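Local coordinates for protein flap endonuclease 1 (PDB 3ORY) that probably acts as a structure-specific, metal-dependent nuclease that cuts 5' flaps from branched DNA during replication and repair in a hyperthermophilic archaeon, at residues 38-43 and 200-205; 80-83 and 88-91; 241-246 and 266-271; 273-278 and 288-293; 191-196 and 294-299. All coordinates share one frame; numbering follows the deposited sequence.

Contact 1: 38-43 and 200-205; sequences IVIDGY and RNLTIS
Ile38 and Ile40, two residues apart on strand 37-41, turn their side chains to the same face of the sheet and meet Leu202 and Thr203 from the connection after strand 197-200. All of the bonding between the segments is apolar; no hydrogen bond joins them, and the CA atoms of Ile40 and Leu202 stay 8.8 Å apart. The branch methyl Ile38 CG2 makes the shortest approach, 3.8 Å to Leu202 CD2. With Leu202 CG turned opposite to the backbone N (chi1 -160°), that CD2 faces both isoleucines and also stands 4.3 Å from Ile40 CD1. Further along, methyl faces methyl: Ile40 CG2 lies 4.2 Å from Thr203 CG2.

The polar bonds run within or away from the pair. Inside 200-205 the backbone is folded into a turn by Ile204 N to Asn201 O, 3.1 Å, and Ser205 O is bound by Arg78. Asp41, where the strand ends, accepts from Asn44 N and caps helix 42-52. Around the methyl cluster Leu202 also rests on Ala184 of strand 182-184, and Thr203 on Ala45, Gln48 and Phe49 of helix 42-52. An inner parallel strand, paired with 88-93 and 182-184 and sealed on one face by a strand-connecting turn and a helix, is the kind of core expected of the PIN-like nuclease fold.

Contact 2: 80-83 and 88-91; sequences INIV and KPVY
Pro89, the second residue of strand 88-93, presents its ring to Ile82 and Val83 in the last turns of helix 70-84, and these three side chains carry the contact. The interaction across the segments is purely van der Waals. Ile82 sends its branch methyl to one side of the ring: CG2 lies 4.0 Å from Pro89 CB and equally far from Pro89 CG, the two side chains running past each other in opposite senses. Val83 takes the other end, its CG2 being 3.8 Å from Pro89 CD. Pro89 CG belongs to both groups, since Val83 CG2 is 3.9 Å from it. Val83 holds CG1 opposite its backbone N (chi1 169°), which leaves CG2 opposite the carbonyl carbon and directed at the ring.

Hydrogen bonds lie round this patch. Val90 and Lys88 pair with Ile38 of strand 37-41, Pro89 O accepts from Trp310 NE1, and Tyr91 OH bonds Thr79 OG1, one helical turn before Val83. Tyr340 of helix 330-347 also packs on Val83, while Ile40 supports Pro89 from strand 37-41. Strand 37-41, helices 42-52 and 70-84, and the parallel neighbouring strand 88-93 make up a beta-alpha-beta crossover, whose last helix here meets its second strand.

The chemistry suits this place. Proline has no N-H to donate, and strand 37-41 reaches the backbone through the residues before and after it; its ring serves as a compact apolar surface, so the seat of the helix on the strand depends on shape and burial rather than on directed bonds.

Contact 3: 241-246 and 266-271; sequences IDIGIL and QLVKAY
Val268 of helix 261-271 points its side chain at helix 237-247 and meets Asp242, Ile243 and Leu246 there. Its CB leaves the backbone toward the other helix and divides into two methyls. CG1 stands opposite the backbone N (chi1 167°) and has no neighbour within 4.2 Å in 241-246. CG2, opposite the carbonyl carbon, does all the touching. Its shortest approach is to Leu246 CD1, 3.8 Å away; the extended chi2 of that leucine (-178°) carries CD1 outward to the valine. The methylene of Asp242 lies 4.0 Å from CG2 of Val268, so the aspartate contributes its aliphatic part here while its carboxylate turns away toward Lys294 and the bound phosphate. Ile243 completes the trio, with CG1 4.1 Å from Val268 CG2.

The backbone geometry agrees with one small branched residue bridging the gap. Ile243 and Val268 have the nearest CA atoms, 6.7 Å apart, and the axes of 241-246 and 266-271 approach to 9.7 Å with 129° between their directions. One turn of helix separates Asp242 from Leu246, as the bond Leu246 N to Asp242 O records, which puts both on the side facing the valine. Earlier residues of helix 261-271 extend the seam: Ala264 touches Ile243 and Leu246, and Leu265 touches Ile243.

Two helices packed at a steep angle and joined by a glycine-containing loop are consistent with the helix-three-turn-helix (H3TH, also called helix-two-turn-helix) element of flap endonucleases, which binds duplex DNA.

Contact 4: 273-278 and 288-293; sequences GIEKIP and VDVIAI. With PO4 (phosphate ion), chain D.
Glu275 lays a carboxylate oxygen against hydrocarbon: its OE1 is 3.4 Å from Val290 CG2, while its own backbone N-H holds a phosphate ion. The setting is a type I beta turn, Ile274 to Ile277, facing the capped first turn of helix 290-298. A bend at chi2 (-54°) brings the end of the glutamate to the helix start, where OE1 also lies 3.7 Å from Ile291 CG1. Alongside, Ile274 and Val290 meet methyl to methyl, CG2 to CG2 at 4.0 Å, and Ile245 of helix 237-247 packs on both residues.

Phosphate O4 is gripped by two successive N-H groups, Ile274 N at 2.8 Å and Glu275 N at 2.9 Å, the second almost straight (177°). A side chain on Gly273 would run into that oxygen, and the backbone angles there also call for glycine. The ion, probably from the crystallisation liquor, is bound by Lys294 as well, which would help offset its charge; it may mark where a DNA phosphate could bind.

At the helix start a water accepts from Ile291 N and donates to Asp289 OD1, with a weak bond to Glu275 OE1 that links the two segments. Asp289 OD1 is the N-cap acceptor: Ala292 N reaches it at 3.2 Å, coming from 64° out of the carboxylate plane.

Contact 5: 191-196 and 294-299; sequences LLFGSP and KKYFLQ. With PO4 (phosphate ion), chain D.
Phe297 stacks on Phe193 where helix 290-298 passes the end of helix 189-192, while Lys294, a turn earlier, serves a different partner. Bent at chi3 (73°), Lys294 brings NZ to phosphate O3 at 3.0 Å and to O2 of the same ion at 3.1 Å, with a salt bridge to Glu238 besides. Tyr296 touches the Phe193 ring, its CE2 4.1 Å from Phe193 CE1, while its hydroxyl is bonded to Glu166.

Phe297 makes the largest single contribution. Its ring and that of Phe193 form an offset stack, planes 1° apart and centroids 4.3 Å apart, with Phe193 CE1 over one face and displaced toward the rim, 3.5 Å from Phe297 CD1. Leu192 adds its CB, 3.7 Å from the same CD1. A water donates to Phe297 O and to Leu192 O, tying together two carbonyls near helix ends. An alanine in place of Phe193 removes the stacked ring, and would probably open a gap between the two helix ends, leaving one face of Phe297 without its cover and Tyr296 CE2 without its neighbour.

At Gln299 the chain leaves helical angles. Helix 189-192 finishes too, in a Schellman motif with Gly194 at positive phi as C-prime residue. Two helix C-termini thus meet through stacked rings and a shared water, joining helix 290-298 to the alpha/beta nuclease core.

In the fold
Contacts 1 and 2 belong to the central sheet and touch directly, strand 37-41 pairing with 88-93 through Ile40 N to Val90 O; both are buried and wholly apolar across their segments. Contacts 3 and 4 lie in the helical region on the opposite side of the chain's centre from contact 2, and contact 5 joins that region to the core. Contact 3 is still buried and apolar, but Val268 O to Gly273 N leads straight into contact 4, the one partly exposed pair, where carboxylate, water and phosphate enter. Contact 5 shares helix 290-298 and that phosphate with contact 4, yet relies on stacked rings, and its segment 191-196 leads along the chain to 200-205 of contact 1.

Contact 1: 38-43 and 200-205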
# COMPACT_ATOMS: atom_id res chain seq x y z
N ILE A 38 0.44 -12.60 6.84
CA ILE A 38 -0.12 -11.40 6.22
C ILE A 38 0.52 -11.22 4.85
O ILE A 38 1.76 -11.20 4.74
CB ILE A 38 0.10 -10.13 7.10
CG1 ILE A 38 -0.54 -10.29 8.48
CG2 ILE A 38 -0.43 -8.86 6.40
CD1 ILE A 38 -2.03 -10.46 8.49
N VAL A 39 -0.30 -11.12 3.81
CA VAL A 39 0.22 -10.91 2.47
C VAL A 39 0.22 -9.42 2.12
O VAL A 39 -0.82 -8.78 2.00
CB VAL A 39 -0.45 -11.83 1.40
CG1 VAL A 39 -1.95 -11.63 1.34
CG2 VAL A 39 0.20 -11.64 0.03
N ILE A 40 1.42 -8.87 1.96
CA ILE A 40 1.60 -7.42 1.82
C ILE A 40 1.82 -7.04 0.37
O ILE A 40 2.77 -7.51 -0.27
CB ILE A 40 2.80 -6.92 2.67
CG1 ILE A 40 2.63 -7.38 4.13
CG2 ILE A 40 2.94 -5.39 2.57
CD1 ILE A 40 3.94 -7.30 4.97
N ASP A 41 0.94 -6.19 -0.17
CA ASP A 41 1.13 -5.75 -1.53
C ASP A 41 2.44 -5.00 -1.62
O ASP A 41 2.70 -4.06 -0.86
CB ASP A 41 -0.03 -4.89 -2.01
CG ASP A 41 0.11 -4.52 -3.46
OD1 ASP A 41 -0.27 -5.34 -4.33
OD2 ASP A 41 0.63 -3.42 -3.74
N GLY A 42 3.29 -5.46 -2.54
CA GLY A 42 4.66 -4.99 -2.68
C GLY A 42 4.76 -3.53 -3.11
O GLY A 42 5.39 -2.73 -2.43
N TYR A 43 4.14 -3.17 -4.23
CA TYR A 43 4.24 -1.80 -4.76
C TYR A 43 3.67 -0.80 -3.76
O TYR A 43 4.26 0.26 -3.55
CB TYR A 43 3.56 -1.66 -6.14
CG TYR A 43 4.28 -2.32 -7.30
CD1 TYR A 43 5.36 -3.19 -7.08
CD2 TYR A 43 3.87 -2.12 -8.62
CE1 TYR A 43 6.01 -3.82 -8.14
CE2 TYR A 43 4.52 -2.74 -9.69
CZ TYR A 43 5.58 -3.59 -9.44
OH TYR A 43 6.23 -4.22 -10.48
N ARG A 200 -5.08 -2.47 7.11
CA ARG A 200 -4.48 -1.20 6.71
C ARG A 200 -3.52 -0.68 7.77
O ARG A 200 -3.63 -1.06 8.94
CB ARG A 200 -5.55 -0.14 6.42
CG ARG A 200 -6.45 -0.48 5.24
CD ARG A 200 -7.45 0.64 4.99
NE ARG A 200 -6.82 1.80 4.37
CZ ARG A 200 -6.58 2.97 4.97
NH1 ARG A 200 -6.93 3.16 6.25
NH2 ARG A 200 -6.01 3.94 4.29
N ASN A 201 -2.60 0.19 7.35
CA ASN A 201 -1.63 0.89 8.22
C ASN A 201 -0.45 0.05 8.71
O ASN A 201 0.39 0.55 9.46
CB ASN A 201 -2.32 1.58 9.42
CG ASN A 201 -3.41 2.55 9.00
OD1 ASN A 201 -4.39 2.75 9.73
ND2 ASN A 201 -3.25 3.16 7.85
N LEU A 202 -0.38 -1.20 8.28
CA LEU A 202 0.69 -2.10 8.72
C LEU A 202 2.08 -1.59 8.34
O LEU A 202 3.04 -1.81 9.07
CB LEU A 202 0.46 -3.51 8.19
CG LEU A 202 1.18 -4.65 8.90
CD1 LEU A 202 0.49 -5.05 10.21
CD2 LEU A 202 1.29 -5.84 7.96
N THR A 203 2.19 -0.88 7.22
CA THR A 203 3.49 -0.39 6.76
C THR A 203 3.85 0.96 7.36
O THR A 203 4.97 1.43 7.20
CB THR A 203 3.55 -0.30 5.22
OG1 THR A 203 2.51 0.57 4.76
CG2 THR A 203 3.40 -1.68 4.59
N ILE A 204 2.90 1.59 8.07
CA ILE A 204 3.09 2.95 8.58
C ILE A 204 2.68 3.15 10.04
O ILE A 204 2.64 4.29 10.50
CB ILE A 204 2.36 4.02 7.70
CG1 ILE A 204 0.84 3.75 7.67
CG2 ILE A 204 2.98 4.11 6.30
CD1 ILE A 204 -0.02 4.96 7.21
N SER A 205 2.36 2.07 10.75
CA SER A 205 1.84 2.18 12.12
C SER A 205 2.90 2.69 13.11
O SER A 205 4.10 2.62 12.83
CB SER A 205 1.22 0.87 12.61
OG SER A 205 2.15 -0.20 12.58

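Contact 2: 80-83 and 88-91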
# COMPACT_ATOMS: atom_id res chain seq x y z
N ILE A 80 11.35 -6.10 9.72
CA ILE A 80 11.91 -6.53 11.01
C ILE A 80 10.88 -6.36 12.13
O ILE A 80 10.64 -7.29 12.89
CB ILE A 80 13.22 -5.79 11.36
CG1 ILE A 80 14.33 -6.23 10.41
CG2 ILE A 80 13.66 -6.09 12.82
CD1 ILE A 80 15.64 -5.50 10.63
N ASN A 81 10.27 -5.17 12.20
CA ASN A 81 9.25 -4.88 13.23
C ASN A 81 8.07 -5.82 13.17
O ASN A 81 7.56 -6.26 14.20
CB ASN A 81 8.72 -3.46 13.08
CG ASN A 81 9.70 -2.42 13.53
OD1 ASN A 81 10.39 -2.57 14.57
ND2 ASN A 81 9.77 -1.34 12.76
N ILE A 82 7.63 -6.11 11.95
CA ILE A 82 6.50 -6.99 11.70
C ILE A 82 6.81 -8.40 12.21
O ILE A 82 6.02 -9.00 12.93
CB ILE A 82 6.13 -6.97 10.19
CG1 ILE A 82 5.44 -5.64 9.85
CG2 ILE A 82 5.24 -8.12 9.80
CD1 ILE A 82 5.21 -5.44 8.35
N VAL A 83 7.98 -8.90 11.85
CA VAL A 83 8.48 -10.19 12.36
C VAL A 83 8.63 -10.20 13.89
O VAL A 83 8.25 -11.18 14.54
CB VAL A 83 9.80 -10.60 11.66
CG1 VAL A 83 10.45 -11.78 12.36
CG2 VAL A 83 9.54 -10.92 10.17
N LYS A 88 3.88 -13.28 10.33
CA LYS A 88 4.61 -13.97 9.28
C LYS A 88 4.31 -13.28 7.95
O LYS A 88 3.29 -13.55 7.31
CB LYS A 88 4.23 -15.46 9.25
CG LYS A 88 4.55 -16.17 10.57
CD LYS A 88 4.26 -17.66 10.50
CE LYS A 88 4.76 -18.35 11.76
NZ LYS A 88 4.16 -19.69 11.93
N PRO A 89 5.21 -12.36 7.52
CA PRO A 89 4.89 -11.60 6.33
C PRO A 89 5.31 -12.28 5.03
O PRO A 89 6.33 -12.99 4.98
CB PRO A 89 5.68 -10.30 6.53
CG PRO A 89 6.90 -10.72 7.31
CD PRO A 89 6.53 -12.00 8.07
N VAL A 90 4.52 -12.05 3.99
CA VAL A 90 4.88 -12.43 2.63
C VAL A 90 4.46 -11.27 1.73
O VAL A 90 3.36 -10.72 1.87
CB VAL A 90 4.22 -13.78 2.20
CG1 VAL A 90 2.71 -13.80 2.49
CG2 VAL A 90 4.50 -14.10 0.71
N TYR A 91 5.35 -10.87 0.83
CA TYR A 91 5.05 -9.78 -0.09
C TYR A 91 4.55 -10.35 -1.40
O TYR A 91 4.84 -11.50 -1.74
CB TYR A 91 6.29 -8.90 -0.30
CG TYR A 91 6.57 -8.01 0.90
CD1 TYR A 91 6.10 -6.69 0.95
CD2 TYR A 91 7.29 -8.49 1.99
CE1 TYR A 91 6.36 -5.88 2.06
CE2 TYR A 91 7.55 -7.69 3.10
CZ TYR A 91 7.08 -6.39 3.13
OH TYR A 91 7.35 -5.62 4.23

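Contact 3: 241-246 and 266-271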
# COMPACT_ATOMS: atom_id res chain seq x y z
N ILE A 241 -17.32 -2.99 -6.43
CA ILE A 241 -16.45 -2.89 -7.60
C ILE A 241 -16.84 -1.65 -8.43
O ILE A 241 -15.97 -0.90 -8.87
CB ILE A 241 -16.51 -4.18 -8.45
CG1 ILE A 241 -15.82 -5.32 -7.69
CG2 ILE A 241 -15.85 -3.96 -9.82
CD1 ILE A 241 -16.06 -6.73 -8.31
N ASP A 242 -18.13 -1.44 -8.62
CA ASP A 242 -18.59 -0.30 -9.41
C ASP A 242 -18.18 1.03 -8.77
O ASP A 242 -17.83 1.98 -9.49
CB ASP A 242 -20.11 -0.36 -9.63
CG ASP A 242 -20.49 -1.24 -10.83
OD1 ASP A 242 -19.60 -1.74 -11.54
OD2 ASP A 242 -21.69 -1.45 -11.07
N ILE A 243 -18.20 1.10 -7.44
CA ILE A 243 -17.70 2.28 -6.74
C ILE A 243 -16.25 2.54 -7.14
O ILE A 243 -15.88 3.67 -7.49
CB ILE A 243 -17.85 2.18 -5.20
CG1 ILE A 243 -19.34 2.21 -4.82
CG2 ILE A 243 -17.14 3.36 -4.52
CD1 ILE A 243 -19.61 1.77 -3.38
N GLY A 244 -15.44 1.47 -7.16
CA GLY A 244 -14.03 1.59 -7.56
C GLY A 244 -13.85 2.09 -8.98
O GLY A 244 -12.95 2.90 -9.25
N ILE A 245 -14.69 1.59 -9.89
CA ILE A 245 -14.65 1.98 -11.30
C ILE A 245 -14.98 3.47 -11.46
O ILE A 245 -14.36 4.17 -12.28
CB ILE A 245 -15.58 1.08 -12.15
CG1 ILE A 245 -15.02 -0.36 -12.22
CG2 ILE A 245 -15.76 1.65 -13.56
CD1 ILE A 245 -15.98 -1.42 -12.79
N LEU A 246 -15.94 3.96 -10.67
CA LEU A 246 -16.28 5.38 -10.72
C LEU A 246 -15.13 6.24 -10.24
O LEU A 246 -14.91 7.36 -10.74
CB LEU A 246 -17.54 5.67 -9.90
CG LEU A 246 -18.84 5.12 -10.48
CD1 LEU A 246 -20.02 5.51 -9.60
CD2 LEU A 246 -19.05 5.63 -11.89
N GLN A 266 -23.28 6.76 -3.15
CA GLN A 266 -24.65 7.24 -3.26
C GLN A 266 -25.22 6.87 -4.63
O GLN A 266 -26.33 6.35 -4.72
CB GLN A 266 -24.67 8.76 -3.04
CG GLN A 266 -25.84 9.28 -2.24
CD GLN A 266 -25.70 10.76 -1.93
OE1 GLN A 266 -25.07 11.50 -2.68
NE2 GLN A 266 -26.31 11.20 -0.83
N LEU A 267 -24.44 7.10 -5.69
CA LEU A 267 -24.90 6.85 -7.06
C LEU A 267 -25.17 5.38 -7.39
O LEU A 267 -26.19 5.04 -8.01
CB LEU A 267 -23.92 7.43 -8.09
CG LEU A 267 -23.79 8.95 -8.17
CD1 LEU A 267 -22.72 9.35 -9.20
CD2 LEU A 267 -25.14 9.62 -8.50
N VAL A 268 -24.24 4.52 -7.00
CA VAL A 268 -24.37 3.10 -7.26
C VAL A 268 -25.59 2.54 -6.53
O VAL A 268 -26.33 1.73 -7.09
CB VAL A 268 -23.07 2.34 -6.89
CG1 VAL A 268 -23.32 0.85 -6.86
CG2 VAL A 268 -21.96 2.68 -7.90
N LYS A 269 -25.82 3.00 -5.30
CA LYS A 269 -27.01 2.58 -4.56
C LYS A 269 -28.33 3.09 -5.17
O LYS A 269 -29.30 2.35 -5.24
CB LYS A 269 -26.90 2.96 -3.08
CG LYS A 269 -25.86 2.12 -2.33
CD LYS A 269 -25.65 2.59 -0.90
CE LYS A 269 -26.66 1.96 0.06
NZ LYS A 269 -26.32 2.37 1.45
N ALA A 270 -28.32 4.32 -5.68
CA ALA A 270 -29.53 4.93 -6.21
C ALA A 270 -29.96 4.32 -7.54
O ALA A 270 -31.15 4.23 -7.85
CB ALA A 270 -29.34 6.44 -6.35
N TYR A 271 -28.98 3.88 -8.33
CA TYR A 271 -29.24 3.36 -9.66
C TYR A 271 -28.95 1.87 -9.84
O TYR A 271 -29.07 1.34 -10.95
CB TYR A 271 -28.49 4.21 -10.68
CG TYR A 271 -28.99 5.63 -10.64
CD1 TYR A 271 -30.20 5.97 -11.26
CD2 TYR A 271 -28.30 6.61 -9.95
CE1 TYR A 271 -30.69 7.27 -11.20
CE2 TYR A 271 -28.78 7.91 -9.88
CZ TYR A 271 -29.98 8.23 -10.51
OH TYR A 271 -30.46 9.52 -10.46

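Contact 4: 273-278 and 288-293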
# COMPACT_ATOMS: atom_id res chain seq x y z
N GLY A 273 -26.10 0.22 -9.72
CA GLY A 273 -24.95 -0.04 -10.58
C GLY A 273 -24.55 1.20 -11.34
O GLY A 273 -24.94 2.31 -10.96
N ILE A 274 -23.81 1.02 -12.42
CA ILE A 274 -23.33 2.15 -13.21
C ILE A 274 -24.18 2.41 -14.45
O ILE A 274 -24.43 3.57 -14.79
CB ILE A 274 -21.84 1.97 -13.61
CG1 ILE A 274 -20.93 2.12 -12.39
CG2 ILE A 274 -21.43 3.00 -14.67
CD1 ILE A 274 -19.46 1.75 -12.65
N GLU A 275 -24.63 1.35 -15.12
CA GLU A 275 -25.23 1.48 -16.45
C GLU A 275 -26.53 2.30 -16.49
O GLU A 275 -26.86 2.89 -17.53
CB GLU A 275 -25.43 0.11 -17.13
CG GLU A 275 -24.12 -0.54 -17.65
CD GLU A 275 -23.29 0.35 -18.60
OE1 GLU A 275 -22.35 -0.17 -19.24
OE2 GLU A 275 -23.56 1.56 -18.73
N LYS A 276 -27.23 2.35 -15.36
CA LYS A 276 -28.48 3.10 -15.24
C LYS A 276 -28.31 4.54 -14.72
O LYS A 276 -29.25 5.34 -14.80
CB LYS A 276 -29.46 2.35 -14.33
CG LYS A 276 -30.02 1.10 -14.96
CD LYS A 276 -30.89 0.36 -13.97
CE LYS A 276 -31.88 -0.54 -14.70
NZ LYS A 276 -32.91 -1.02 -13.75
N ILE A 277 -27.13 4.86 -14.18
CA ILE A 277 -26.82 6.24 -13.74
C ILE A 277 -27.08 7.16 -14.94
O ILE A 277 -26.60 6.88 -16.04
CB ILE A 277 -25.35 6.39 -13.22
CG1 ILE A 277 -25.12 5.52 -11.99
CG2 ILE A 277 -25.01 7.86 -12.89
CD1 ILE A 277 -23.68 5.53 -11.47
N PRO A 278 -27.88 8.23 -14.74
CA PRO A 278 -28.18 9.07 -15.91
C PRO A 278 -26.88 9.55 -16.53
O PRO A 278 -25.97 9.97 -15.82
CB PRO A 278 -28.99 10.24 -15.32
CG PRO A 278 -29.53 9.73 -14.03
CD PRO A 278 -28.46 8.79 -13.51
N VAL A 288 -15.33 4.02 -21.70
CA VAL A 288 -14.83 2.98 -20.80
C VAL A 288 -15.79 1.79 -20.83
O VAL A 288 -17.00 1.99 -20.74
CB VAL A 288 -14.74 3.54 -19.34
CG1 VAL A 288 -14.23 2.50 -18.40
CG2 VAL A 288 -13.85 4.79 -19.27
N ASP A 289 -15.27 0.57 -20.95
CA ASP A 289 -16.11 -0.63 -20.92
C ASP A 289 -16.29 -1.06 -19.46
O ASP A 289 -15.60 -1.97 -18.99
CB ASP A 289 -15.50 -1.76 -21.76
CG ASP A 289 -16.45 -2.93 -21.98
OD1 ASP A 289 -17.46 -3.07 -21.26
OD2 ASP A 289 -16.18 -3.73 -22.90
N VAL A 290 -17.20 -0.40 -18.76
CA VAL A 290 -17.33 -0.58 -17.31
C VAL A 290 -17.80 -1.98 -16.92
O VAL A 290 -17.45 -2.47 -15.86
CB VAL A 290 -18.25 0.49 -16.64
CG1 VAL A 290 -17.67 1.90 -16.86
CG2 VAL A 290 -19.69 0.40 -17.16
N ILE A 291 -18.58 -2.63 -17.79
CA ILE A 291 -19.05 -3.99 -17.50
C ILE A 291 -17.89 -4.99 -17.57
O ILE A 291 -17.75 -5.85 -16.70
CB ILE A 291 -20.23 -4.43 -18.40
CG1 ILE A 291 -21.46 -3.54 -18.15
CG2 ILE A 291 -20.59 -5.91 -18.13
CD1 ILE A 291 -22.69 -3.82 -19.05
N ALA A 292 -17.06 -4.87 -18.60
CA ALA A 292 -15.89 -5.74 -18.73
C ALA A 292 -14.91 -5.56 -17.56
O ALA A 292 -14.33 -6.53 -17.08
CB ALA A 292 -15.19 -5.49 -20.08
N ILE A 293 -14.74 -4.32 -17.11
CA ILE A 293 -13.85 -4.04 -15.98
C ILE A 293 -14.40 -4.69 -14.70
O ILE A 293 -13.66 -5.33 -13.96
CB ILE A 293 -13.63 -2.52 -15.74
CG1 ILE A 293 -12.95 -1.89 -16.96
CG2 ILE A 293 -12.77 -2.30 -14.51
CD1 ILE A 293 -12.94 -0.34 -16.95
P PO4 D . -23.15 -2.24 -14.19
O1 PO4 D . -22.11 -1.44 -14.93
O2 PO4 D . -23.53 -3.43 -15.02
O3 PO4 D . -22.60 -2.72 -12.88
O4 PO4 D . -24.33 -1.32 -13.96
O HOH W 1 -19.62 -1.71 -20.51

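Contact 5: 191-196 and 294-299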
# COMPACT_ATOMS: atom_id res chain seq x y z
N LEU A 191 -9.91 -5.72 -1.52
CA LEU A 191 -11.32 -5.97 -1.19
C LEU A 191 -12.17 -6.07 -2.46
O LEU A 191 -13.02 -6.95 -2.57
CB LEU A 191 -11.88 -4.87 -0.28
CG LEU A 191 -11.27 -4.83 1.13
CD1 LEU A 191 -11.74 -3.60 1.89
CD2 LEU A 191 -11.60 -6.11 1.91
N LEU A 192 -11.92 -5.17 -3.41
CA LEU A 192 -12.63 -5.19 -4.69
C LEU A 192 -12.36 -6.49 -5.43
O LEU A 192 -13.25 -7.03 -6.09
CB LEU A 192 -12.23 -3.99 -5.56
CG LEU A 192 -12.89 -2.60 -5.43
CD1 LEU A 192 -13.17 -2.20 -4.01
CD2 LEU A 192 -11.95 -1.58 -6.07
N PHE A 193 -11.14 -7.01 -5.28
CA PHE A 193 -10.72 -8.30 -5.85
C PHE A 193 -11.11 -9.50 -4.97
O PHE A 193 -10.69 -10.64 -5.23
CB PHE A 193 -9.21 -8.31 -6.08
CG PHE A 193 -8.75 -7.48 -7.25
CD1 PHE A 193 -9.24 -7.73 -8.54
CD2 PHE A 193 -7.78 -6.49 -7.08
CE1 PHE A 193 -8.78 -6.98 -9.64
CE2 PHE A 193 -7.31 -5.74 -8.16
CZ PHE A 193 -7.81 -5.98 -9.44
N GLY A 194 -11.91 -9.24 -3.94
CA GLY A 194 -12.53 -10.31 -3.18
C GLY A 194 -11.80 -10.78 -1.94
O GLY A 194 -12.14 -11.84 -1.40
N SER A 195 -10.81 -10.03 -1.46
CA SER A 195 -10.09 -10.44 -0.25
C SER A 195 -11.05 -10.43 0.93
O SER A 195 -11.68 -9.43 1.17
CB SER A 195 -8.93 -9.52 0.05
OG SER A 195 -8.30 -9.90 1.26
N PRO A 196 -11.15 -11.55 1.67
CA PRO A 196 -12.03 -11.61 2.85
C PRO A 196 -11.63 -10.60 3.92
O PRO A 196 -12.49 -10.10 4.66
CB PRO A 196 -11.83 -13.04 3.37
CG PRO A 196 -11.44 -13.82 2.17
CD PRO A 196 -10.61 -12.88 1.33
N LYS A 294 -15.70 -4.53 -14.45
CA LYS A 294 -16.35 -5.19 -13.33
C LYS A 294 -16.15 -6.71 -13.37
O LYS A 294 -15.72 -7.33 -12.38
CB LYS A 294 -17.86 -4.86 -13.31
CG LYS A 294 -18.62 -5.56 -12.16
CD LYS A 294 -20.11 -5.22 -12.15
CE LYS A 294 -20.87 -5.92 -13.29
NZ LYS A 294 -22.35 -5.66 -13.26
N LYS A 295 -16.46 -7.32 -14.51
CA LYS A 295 -16.31 -8.78 -14.65
C LYS A 295 -14.88 -9.24 -14.46
O LYS A 295 -14.64 -10.35 -13.96
CB LYS A 295 -16.87 -9.28 -15.99
CG LYS A 295 -18.38 -9.09 -16.14
CD LYS A 295 -18.88 -9.67 -17.47
CE LYS A 295 -20.40 -9.54 -17.61
NZ LYS A 295 -21.11 -10.12 -16.43
N TYR A 296 -13.92 -8.40 -14.86
CA TYR A 296 -12.52 -8.71 -14.61
C TYR A 296 -12.22 -8.70 -13.10
O TYR A 296 -11.60 -9.63 -12.58
CB TYR A 296 -11.55 -7.76 -15.35
CG TYR A 296 -10.13 -8.11 -14.99
CD1 TYR A 296 -9.51 -9.21 -15.57
CD2 TYR A 296 -9.45 -7.40 -13.99
CE1 TYR A 296 -8.21 -9.57 -15.21
CE2 TYR A 296 -8.16 -7.77 -13.62
CZ TYR A 296 -7.55 -8.85 -14.24
OH TYR A 296 -6.27 -9.25 -13.87
N PHE A 297 -12.65 -7.65 -12.41
CA PHE A 297 -12.48 -7.59 -10.95
C PHE A 297 -13.08 -8.81 -10.25
O PHE A 297 -12.52 -9.30 -9.27
CB PHE A 297 -13.05 -6.29 -10.37
CG PHE A 297 -12.04 -5.15 -10.33
CD1 PHE A 297 -11.44 -4.78 -9.13
CD2 PHE A 297 -11.68 -4.48 -11.49
CE1 PHE A 297 -10.49 -3.75 -9.08
CE2 PHE A 297 -10.73 -3.43 -11.45
CZ PHE A 297 -10.14 -3.07 -10.24
N LEU A 298 -14.19 -9.32 -10.77
CA LEU A 298 -14.81 -10.53 -10.23
C LEU A 298 -13.97 -11.78 -10.47
O LEU A 298 -13.99 -12.68 -9.66
CB LEU A 298 -16.23 -10.75 -10.80
CG LEU A 298 -17.33 -9.79 -10.34
CD1 LEU A 298 -18.58 -9.99 -11.20
CD2 LEU A 298 -17.65 -9.99 -8.86
N GLN A 299 -13.27 -11.84 -11.60
CA GLN A 299 -12.43 -13.00 -11.92
C GLN A 299 -11.09 -12.56 -12.48
O GLN A 299 -10.85 -12.70 -13.69
CB GLN A 299 -13.14 -13.92 -12.92
CG GLN A 299 -14.47 -14.43 -12.42
CD GLN A 299 -14.91 -15.67 -13.14
OE1 GLN A 299 -14.48 -16.78 -12.81
NE2 GLN A 299 -15.78 -15.50 -14.14
P PO4 D . -23.15 -2.24 -14.19
O1 PO4 D . -22.11 -1.44 -14.93
O2 PO4 D . -23.53 -3.43 -15.02
O3 PO4 D . -22.60 -2.72 -12.88
O4 PO4 D . -24.33 -1.32 -13.96
O HOH W 2 -13.82 -9.54 -6.82